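Local coordinates for protein acyl-CoA dehydrogenase (PDB 4RM7) that belongs to the acyl-CoA dehydrogenase family, built from a helical N-terminal domain, a beta-sheet middle domain and a helical C-terminal domain, at residues Y26-P29 / A30-S33; I32-W35 / R36-Q39; Q108-P111 / F112-Y116; V222-S225 / W226-K229. All blocks are in the same frame, centred on the assembly; numbering follows the deposited sequence.

Interaction 1: Y26-P29 / A30-S33; sequences YFTP and ASIS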
loop_
_atom_site.group_PDB
_atom_site.type_symbol
_atom_site.label_atom_id
_atom_site.label_comp_id
_atom_site.label_asym_id
_atom_site.label_seq_id
_atom_site.Cartn_x
_atom_site.Cartn_y
_atom_site.Cartn_z
ATOM N N TYR A 26 23.628 13.082 27.918
ATOM C CA TYR A 26 24.209 13.925 26.887
ATOM C C TYR A 26 23.263 14.368 25.792
ATOM O O TYR A 26 23.355 15.477 25.314
ATOM C CB TYR A 26 25.421 13.248 26.266
ATOM C CG TYR A 26 26.580 13.124 27.211
ATOM C CD1 TYR A 26 27.355 14.219 27.536
ATOM C CD2 TYR A 26 26.899 11.915 27.781
ATOM C CE1 TYR A 26 28.417 14.107 28.403
ATOM C CE2 TYR A 26 27.952 11.797 28.650
ATOM C CZ TYR A 26 28.707 12.894 28.955
ATOM O OH TYR A 26 29.750 12.762 29.823
ATOM N N PHE A 27 22.372 13.488 25.373
ATOM C CA PHE A 27 21.552 13.771 24.216
ATOM C C PHE A 27 20.277 14.510 24.537
ATOM O O PHE A 27 19.190 13.983 24.415
ATOM C CB PHE A 27 21.287 12.499 23.436
ATOM C CG PHE A 27 22.534 11.833 22.962
ATOM C CD1 PHE A 27 23.344 12.446 22.047
ATOM C CD2 PHE A 27 22.900 10.605 23.447
ATOM C CE1 PHE A 27 24.499 11.843 21.611
ATOM C CE2 PHE A 27 24.053 9.996 23.019
ATOM C CZ PHE A 27 24.855 10.616 22.099
ATOM N N THR A 28 20.442 15.753 24.949
ATOM C CA THR A 28 19.346 16.668 25.146
ATOM C C THR A 28 18.922 17.257 23.826
ATOM O O THR A 28 19.704 17.297 22.884
ATOM C CB THR A 28 19.737 17.810 26.082
ATOM O OG1 THR A 28 20.898 18.461 25.573
ATOM C CG2 THR A 28 20.038 17.279 27.445
ATOM N N PRO A 29 17.614 17.762 23.799
ATOM C CA PRO A 29 17.251 18.343 22.502
ATOM C C PRO A 29 18.168 19.488 22.148
ATOM O O PRO A 29 18.560 19.611 21.002
ATOM C CB PRO A 29 15.849 18.887 22.729
ATOM C CG PRO A 29 15.281 18.018 23.763
ATOM C CD PRO A 29 16.457 17.782 24.628
ATOM N N ALA A 30 18.508 20.320 23.116
ATOM C CA ALA A 30 19.370 21.453 22.843
ATOM C C ALA A 30 20.751 21.040 22.382
ATOM O O ALA A 30 21.286 21.608 21.449
ATOM C CB ALA A 30 19.469 22.336 24.067
ATOM N N SER A 31 21.323 20.034 23.026
ATOM C CA SER A 31 22.618 19.508 22.605
ATOM C C SER A 31 22.548 18.911 21.206
ATOM O O SER A 31 23.410 19.196 20.378
ATOM C CB SER A 31 23.137 18.452 23.574
ATOM O OG SER A 31 23.633 19.036 24.764
ATOM N N ILE A 32 21.529 18.092 20.937
ATOM C CA ILE A 32 21.441 17.427 19.635
ATOM C C ILE A 32 21.264 18.433 18.519
ATOM O O ILE A 32 21.899 18.330 17.475
ATOM C CB ILE A 32 20.303 16.391 19.586
ATOM C CG1 ILE A 32 20.822 15.055 20.084
ATOM C CG2 ILE A 32 19.810 16.172 18.161
ATOM C CD1 ILE A 32 19.831 14.387 20.920
ATOM N N SER A 33 20.433 19.435 18.761
ATOM C CA SER A 33 20.237 20.488 17.777
ATOM C C SER A 33 21.554 21.148 17.388
ATOM O O SER A 33 21.816 21.391 16.211
ATOM C CB SER A 33 19.270 21.532 18.300
ATOM O OG SER A 33 18.959 22.437 17.270
#
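T28 and P29 start helix 29-38, and I32, one turn on, closes its first turn against them. T28 is the N-cap. Its OG1 sits between the backbone N and the carbonyl carbon (chi1 55°), which swings the hydroxyl over the opening of the helix. There OG1 accepts the N-H of S31 at 3.0 Å, a capping bond, while S31 OG approaches the same T28 OG1 at 2.9 Å in a weak hydrogen bond.

P29 takes the first helical place. A proline fits well here, because the missing N-H would have had no carbonyl of an earlier turn to meet. Its own carbonyl still works: P29 O receives S33 N at 2.9 Å. Just before it, T28 O takes I32 N at 2.8 Å in a nearly straight bond (N-H...O 168°), so the i to i+4 pattern is running from the cap onward.

The apolar half of the contact belongs to I32. Its CB points back at the loop, and CG2 stands anti to the backbone N, leaving the CG1-CD1 branch to run across F27 at about a right angle. I32 CD1 touches F27 CB at 3.5 Å, and CG1 comes obliquely to the F27 ring. F27 is itself the centre of an inverse gamma turn, with T28 N bonded weakly to Y26 O.

Here the chain turns from helix 10-26 into helix 29-38. F27 packs on V45 of helix 43-50 and on L80 of helix 70-84, I32 rests on S84 of the latter, and Y26 packs on V45 and A48.

Interaction 2: I32-W35 / R36-Q39; sequences ISKW and RKDQ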
loop_
_atom_site.group_PDB
_atom_site.type_symbol
_atom_site.label_atom_id
_atom_site.label_comp_id
_atom_site.label_asym_id
_atom_site.label_seq_id
_atom_site.Cartn_x
_atom_site.Cartn_y
_atom_site.Cartn_z
ATOM N N ILE A 32 21.529 18.092 20.937
ATOM C CA ILE A 32 21.441 17.427 19.635
ATOM C C ILE A 32 21.264 18.433 18.519
ATOM O O ILE A 32 21.899 18.330 17.475
ATOM C CB ILE A 32 20.303 16.391 19.586
ATOM C CG1 ILE A 32 20.822 15.055 20.084
ATOM C CG2 ILE A 32 19.810 16.172 18.161
ATOM C CD1 ILE A 32 19.831 14.387 20.920
ATOM N N SER A 33 20.433 19.435 18.761
ATOM C CA SER A 33 20.237 20.488 17.777
ATOM C C SER A 33 21.554 21.148 17.388
ATOM O O SER A 33 21.816 21.391 16.211
ATOM C CB SER A 33 19.270 21.532 18.300
ATOM O OG SER A 33 18.959 22.437 17.270
ATOM N N LYS A 34 22.394 21.417 18.376
ATOM C CA LYS A 34 23.672 22.048 18.099
ATOM C C LYS A 34 24.591 21.088 17.375
ATOM O O LYS A 34 25.321 21.488 16.479
ATOM C CB LYS A 34 24.335 22.543 19.394
ATOM C CG LYS A 34 25.825 22.895 19.249
ATOM C CD LYS A 34 26.410 23.424 20.554
ATOM C CE LYS A 34 27.913 23.598 20.449
ATOM N NZ LYS A 34 28.283 24.634 19.426
ATOM N N TRP A 35 24.560 19.817 17.764
ATOM C CA TRP A 35 25.509 18.854 17.212
ATOM C C TRP A 35 25.143 18.518 15.770
ATOM O O TRP A 35 26.023 18.252 14.953
ATOM C CB TRP A 35 25.571 17.594 18.087
ATOM C CG TRP A 35 26.086 17.901 19.457
ATOM C CD1 TRP A 35 26.850 18.973 19.811
ATOM C CD2 TRP A 35 25.854 17.158 20.664
ATOM N NE1 TRP A 35 27.119 18.937 21.154
ATOM C CE2 TRP A 35 26.518 17.838 21.705
ATOM C CE3 TRP A 35 25.153 15.987 20.966
ATOM C CZ2 TRP A 35 26.501 17.390 23.024
ATOM C CZ3 TRP A 35 25.144 15.535 22.278
ATOM C CH2 TRP A 35 25.814 16.237 23.289
ATOM N N ARG A 36 23.846 18.546 15.467
ATOM C CA ARG A 36 23.367 18.438 14.090
ATOM C C ARG A 36 23.971 19.568 13.263
ATOM O O ARG A 36 24.407 19.363 12.134
ATOM C CB ARG A 36 21.833 18.493 14.025
ATOM C CG ARG A 36 21.160 17.136 13.930
ATOM C CD ARG A 36 19.700 17.251 13.509
ATOM N NE ARG A 36 18.770 16.969 14.607
ATOM C CZ ARG A 36 18.094 15.826 14.753
ATOM N NH1 ARG A 36 18.240 14.842 13.866
ATOM N NH2 ARG A 36 17.268 15.661 15.787
ATOM N N LYS A 37 24.010 20.756 13.855
ATOM C CA LYS A 37 24.556 21.944 13.216
ATOM C C LYS A 37 26.076 21.854 13.045
ATOM O O LYS A 37 26.620 22.335 12.055
ATOM C CB LYS A 37 24.170 23.179 14.036
ATOM C CG LYS A 37 24.821 24.490 13.620
ATOM C CD LYS A 37 25.937 24.913 14.580
ATOM C CE LYS A 37 25.423 25.185 15.993
ATOM N NZ LYS A 37 26.521 25.649 16.901
ATOM N N ASP A 38 26.762 21.235 14.003
ATOM C CA ASP A 38 28.219 21.111 13.934
ATOM C C ASP A 38 28.623 19.871 13.137
ATOM O O ASP A 38 29.807 19.660 12.855
ATOM C CB ASP A 38 28.837 21.041 15.334
ATOM C CG ASP A 38 28.608 22.304 16.152
ATOM O OD1 ASP A 38 28.365 22.176 17.372
ATOM O OD2 ASP A 38 28.686 23.419 15.589
ATOM N N GLN A 39 27.629 19.056 12.783
ATOM C CA GLN A 39 27.852 17.802 12.068
ATOM C C GLN A 39 28.899 16.961 12.779
ATOM O O GLN A 39 29.895 16.551 12.183
ATOM C CB GLN A 39 28.275 18.067 10.624
ATOM C CG GLN A 39 27.296 18.941 9.868
ATOM C CD GLN A 39 27.798 19.322 8.496
ATOM O OE1 GLN A 39 28.627 18.627 7.913
ATOM N NE2 GLN A 39 27.299 20.437 7.971
#
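The last turns of helix 29-38 end in a Schellman motif, and the contact pairs I32 with R36 and K34 with D38 on the way to it. Q39, with positive phi, turns the chain out: its N bends back weakly to R36 O, while the backbone N of the following residue reaches W35 O. Before that the helix keeps its regular ladder, R36 N giving a 2.8 Å bond to I32 O and D38 N a 2.9 Å bond to K34 O.

Outside, three charged side chains share one small network. K34 runs out extended and bends only at its last torsion (chi4 64°), which brings NZ to D38 OD1 at 3.2 Å, a salt bridge whose hydrogen bond is weak. K37 serves the other oxygen, NZ to D38 OD2 at 3.4 Å, also weakly. Both ammonium groups gather on one side of the carboxylate, one to each oxygen, which would probably favour its charged form. D38 OD1 also stands near the plane of the W35 indole, 4.3 Å from W35 CD1 at its edge.

R36 takes another course, crossing I32 obliquely and laying its NH2 3.5 Å from I32 CG2. That carries the guanidinium toward helix 351-362, where R36 touches R351, S354 and D358, and toward the loop residue M209. W35 packs on L41 and P42, in the loop leading to helix 43-50.

Interaction 3: Q108-P111 / F112-Y116; sequences QTSP and FRTEY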
loop_
_atom_site.group_PDB
_atom_site.type_symbol
_atom_site.label_atom_id
_atom_site.label_comp_id
_atom_site.label_asym_id
_atom_site.label_seq_id
_atom_site.Cartn_x
_atom_site.Cartn_y
_atom_site.Cartn_z
ATOM N N GLN A 108 49.276 -3.742 12.791
ATOM C CA GLN A 108 48.693 -2.672 11.982
ATOM C C GLN A 108 47.479 -2.012 12.644
ATOM O O GLN A 108 47.260 -0.808 12.482
ATOM C CB GLN A 108 48.282 -3.198 10.607
ATOM C CG GLN A 108 49.422 -3.338 9.618
ATOM C CD GLN A 108 48.945 -3.811 8.250
ATOM O OE1 GLN A 108 48.039 -4.641 8.146
ATOM N NE2 GLN A 108 49.548 -3.275 7.194
ATOM N N THR A 109 46.689 -2.790 13.380
ATOM C CA THR A 109 45.450 -2.268 13.948
ATOM C C THR A 109 45.637 -1.705 15.357
ATOM O O THR A 109 44.866 -0.854 15.799
ATOM C CB THR A 109 44.355 -3.343 13.996
ATOM O OG1 THR A 109 44.690 -4.315 14.990
ATOM C CG2 THR A 109 44.222 -4.031 12.655
ATOM N N SER A 110 46.658 -2.183 16.057
ATOM C CA SER A 110 46.912 -1.756 17.427
ATOM C C SER A 110 46.898 -0.231 17.607
ATOM O O SER A 110 46.212 0.262 18.503
ATOM C CB SER A 110 48.237 -2.330 17.922
ATOM O OG SER A 110 48.572 -1.789 19.186
ATOM N N PRO A 111 47.634 0.525 16.763
ATOM C CA PRO A 111 47.584 1.980 16.967
ATOM C C PRO A 111 46.180 2.559 16.867
ATOM O O PRO A 111 45.798 3.409 17.666
ATOM C CB PRO A 111 48.474 2.531 15.841
ATOM C CG PRO A 111 48.694 1.392 14.895
ATOM C CD PRO A 111 48.629 0.164 15.736
ATOM N N PHE A 112 45.410 2.081 15.903
ATOM C CA PHE A 112 44.069 2.603 15.675
ATOM C C PHE A 112 43.091 2.222 16.769
ATOM O O PHE A 112 42.232 3.026 17.131
ATOM C CB PHE A 112 43.536 2.123 14.335
ATOM C CG PHE A 112 44.280 2.671 13.166
ATOM C CD1 PHE A 112 43.930 3.900 12.621
ATOM C CD2 PHE A 112 45.340 1.968 12.615
ATOM C CE1 PHE A 112 44.617 4.416 11.546
ATOM C CE2 PHE A 112 46.042 2.479 11.534
ATOM C CZ PHE A 112 45.681 3.704 10.995
ATOM N N ARG A 113 43.197 0.998 17.284
ATOM C CA ARG A 113 42.312 0.582 18.362
ATOM C C ARG A 113 42.603 1.433 19.585
ATOM O O ARG A 113 41.694 1.924 20.254
ATOM C CB ARG A 113 42.475 -0.903 18.702
ATOM C CG ARG A 113 41.837 -1.261 20.054
ATOM C CD ARG A 113 41.644 -2.757 20.284
ATOM N NE ARG A 113 40.444 -3.292 19.638
ATOM C CZ ARG A 113 39.185 -3.046 20.022
ATOM N NH1 ARG A 113 38.167 -3.599 19.360
ATOM N NH2 ARG A 113 38.928 -2.242 21.054
ATOM N N THR A 114 43.888 1.615 19.859
ATOM C CA THR A 114 44.319 2.356 21.034
ATOM C C THR A 114 43.818 3.787 20.988
ATOM O O THR A 114 43.340 4.317 21.988
ATOM C CB THR A 114 45.842 2.334 21.168
ATOM O OG1 THR A 114 46.240 1.045 21.653
ATOM C CG2 THR A 114 46.317 3.410 22.140
ATOM N N GLU A 115 43.897 4.400 19.818
ATOM C CA GLU A 115 43.422 5.757 19.675
ATOM C C GLU A 115 41.913 5.827 19.939
ATOM O O GLU A 115 41.419 6.760 20.580
ATOM C CB GLU A 115 43.750 6.290 18.287
ATOM C CG GLU A 115 43.198 7.675 18.059
ATOM C CD GLU A 115 43.448 8.191 16.667
ATOM O OE1 GLU A 115 42.523 8.828 16.112
ATOM O OE2 GLU A 115 44.563 7.966 16.136
ATOM N N TYR A 116 41.191 4.824 19.455
ATOM C CA TYR A 116 39.749 4.777 19.618
ATOM C C TYR A 116 39.362 4.628 21.089
ATOM O O TYR A 116 38.417 5.264 21.558
ATOM C CB TYR A 116 39.161 3.635 18.783
ATOM C CG TYR A 116 37.656 3.492 18.891
ATOM C CD1 TYR A 116 36.816 4.541 18.552
ATOM C CD2 TYR A 116 37.081 2.297 19.330
ATOM C CE1 TYR A 116 35.439 4.408 18.642
ATOM C CE2 TYR A 116 35.706 2.150 19.429
ATOM C CZ TYR A 116 34.892 3.209 19.082
ATOM O OH TYR A 116 33.531 3.064 19.177
#
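Q108 meets F112 through its backbone: Q108 O lies in the plane of the phenyl ring, at its edge, 3.4 Å from F112 CD2. The ring gets there because F112 CG is anti to its own carbonyl carbon (chi1 -66°), pointing back down the helix. The Q108 side chain leads the other way, its amide bonded to the backbone of R227 and K229. T109 follows with a straightforward helical bond, R113 N to T109 O at 2.9 Å, and turns its OG1 back to S106 O. R113 sends its guanidinium off to E101, Q117 and I60 O. S110 O takes two donors from one residue, T114 N at 3.0 Å and, more weakly, T114 OG1 at 3.2 Å. Last comes P111, whose ring CG lies obliquely to the F112 ring, 4.1 Å from F112 CD2. P111 O accepts E115 N at 3.0 Å. Beyond the segments the F112 ring meets that of Y124 nearly at right angles, and L100 of helix 90-103 also touches it. With no N-H on P111, one rung to the preceding turn is missing, and helix 106-119 kinks there: a proline kink within an alpha helix.

Interaction 4: V222-S225 / W226-K229; sequences VKES and WRLK
K223 and W226 pack together across a short 3-10 turn that follows strand 212-221. The tight side is the indole. K223 CB sits almost squarely over the five-membered ring of W226, 3.9 Å from its centroid and 8° off the normal, a CH-pi contact; K223 N lies over a ring face too, 3.4 Å above the plane and toward the rim. V222 adds CB at 3.8 Å from W226 CE3. With chi1 at -64° the indole swings back beside its own backbone N, against K223. Two i to i+3 backbone bonds hold the turn, W226 N to K223 O and R227 N to E224 O, both 3.1 Å, with each donor well above its carbonyl plane. P191 of strand 184-191 also touches W226, and V222 is buried on W188 of that strand.

E224 and R227 make the looser, outward part. E224 is exposed, and its carboxylate plane stands 65° from the guanidinium, whose NH2 has a salt bridge to D175. E224 OE2 lies in plane at the guanidinium edge, and R227 NH1 gives two weak bonds to the carboxylate, 3.2 Å to E224 OE1 and 3.4 Å to E224 OE2.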
loop_
_atom_site.group_PDB
_atom_site.type_symbol
_atom_site.label_atom_id
_atom_site.label_comp_id
_atom_site.label_asym_id
_atom_site.label_seq_id
_atom_site.Cartn_x
_atom_site.Cartn_y
_atom_site.Cartn_z
ATOM N N VAL A 222 51.416 5.105 -3.616
ATOM C CA VAL A 222 51.171 4.357 -2.396
ATOM C C VAL A 222 52.373 3.480 -2.066
ATOM O O VAL A 222 52.959 2.855 -2.947
ATOM C CB VAL A 222 49.876 3.507 -2.505
ATOM C CG1 VAL A 222 48.664 4.422 -2.641
ATOM C CG2 VAL A 222 49.944 2.541 -3.677
ATOM N N LYS A 223 52.761 3.461 -0.797
ATOM C CA LYS A 223 53.889 2.634 -0.373
ATOM C C LYS A 223 53.425 1.206 -0.066
ATOM O O LYS A 223 52.261 0.977 0.251
ATOM C CB LYS A 223 54.584 3.266 0.839
ATOM C CG LYS A 223 55.433 4.481 0.481
ATOM C CD LYS A 223 56.037 5.159 1.714
ATOM C CE LYS A 223 56.793 6.455 1.360
ATOM N NZ LYS A 223 55.886 7.588 0.921
ATOM N N GLU A 224 54.332 0.243 -0.179
ATOM C CA GLU A 224 53.988 -1.155 0.066
ATOM C C GLU A 224 53.554 -1.387 1.517
ATOM O O GLU A 224 52.666 -2.202 1.792
ATOM C CB GLU A 224 55.170 -2.058 -0.292
ATOM C CG GLU A 224 54.957 -3.541 0.004
ATOM C CD GLU A 224 53.914 -4.194 -0.895
ATOM O OE1 GLU A 224 53.450 -3.540 -1.851
ATOM O OE2 GLU A 224 53.563 -5.371 -0.644
ATOM N N SER A 225 54.164 -0.643 2.436
ATOM C CA SER A 225 53.867 -0.761 3.863
ATOM C C SER A 225 52.436 -0.341 4.207
ATOM O O SER A 225 51.962 -0.593 5.311
ATOM C CB SER A 225 54.857 0.076 4.685
ATOM O OG SER A 225 54.624 1.469 4.536
ATOM N N TRP A 226 51.753 0.301 3.264
ATOM C CA TRP A 226 50.388 0.770 3.486
ATOM C C TRP A 226 49.357 -0.332 3.245
ATOM O O TRP A 226 48.238 -0.254 3.747
ATOM C CB TRP A 226 50.077 1.971 2.586
ATOM C CG TRP A 226 50.908 3.189 2.879
ATOM C CD1 TRP A 226 51.792 3.348 3.902
ATOM C CD2 TRP A 226 50.932 4.414 2.134
ATOM N NE1 TRP A 226 52.368 4.590 3.842
ATOM C CE2 TRP A 226 51.853 5.269 2.770
ATOM C CE3 TRP A 226 50.270 4.871 0.992
ATOM C CZ2 TRP A 226 52.126 6.557 2.300
ATOM C CZ3 TRP A 226 50.547 6.149 0.524
ATOM C CH2 TRP A 226 51.464 6.974 1.179
ATOM N N ARG A 227 49.723 -1.349 2.470
ATOM C CA ARG A 227 48.782 -2.426 2.156
ATOM C C ARG A 227 48.462 -3.245 3.402
ATOM O O ARG A 227 49.363 -3.590 4.177
ATOM C CB ARG A 227 49.331 -3.342 1.065
ATOM C CG ARG A 227 48.294 -4.276 0.473
ATOM C CD ARG A 227 48.895 -5.614 0.093
ATOM N NE ARG A 227 50.037 -5.484 -0.808
ATOM C CZ ARG A 227 49.935 -5.403 -2.130
ATOM N NH1 ARG A 227 51.027 -5.290 -2.878
ATOM N NH2 ARG A 227 48.734 -5.432 -2.703
ATOM N N LEU A 228 47.181 -3.546 3.600
ATOM C CA LEU A 228 46.771 -4.331 4.752
ATOM C C LEU A 228 47.148 -5.789 4.534
ATOM O O LEU A 228 46.792 -6.381 3.517
ATOM C CB LEU A 228 45.269 -4.197 5.007
ATOM C CG LEU A 228 44.692 -2.876 5.539
ATOM C CD1 LEU A 228 43.316 -3.114 6.180
ATOM C CD2 LEU A 228 45.643 -2.192 6.514
ATOM N N LYS A 229 47.886 -6.347 5.488
ATOM C CA LYS A 229 48.304 -7.742 5.453
ATOM C C LYS A 229 47.593 -8.495 6.562
ATOM O O LYS A 229 48.098 -8.564 7.681
ATOM C CB LYS A 229 49.821 -7.854 5.619
ATOM C CG LYS A 229 50.599 -6.712 4.972
ATOM C CD LYS A 229 52.074 -7.049 4.808
ATOM C CE LYS A 229 52.288 -8.105 3.717
ATOM N NZ LYS A 229 53.612 -8.809 3.805
#

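Along the chain the four contacts come in numerical order and form two neighbouring pairs. Interactions 1 and 2 cover the start and end of helix 29-38, share I32 and S33, and have centres 8 Å apart; W35 of the second packs on F27 of the first. Interaction 3, on helix 106-119, belongs to the same N-terminal domain, but its centre is about 30 Å from that of interaction 1. It pairs instead with interaction 4, centre to centre about 16 Å: the Q108 amide bonds probably to R227 O and K229 N. Through that side chain the helical N-terminal part is tied to the loop between strand 212-221 and helix 234-270.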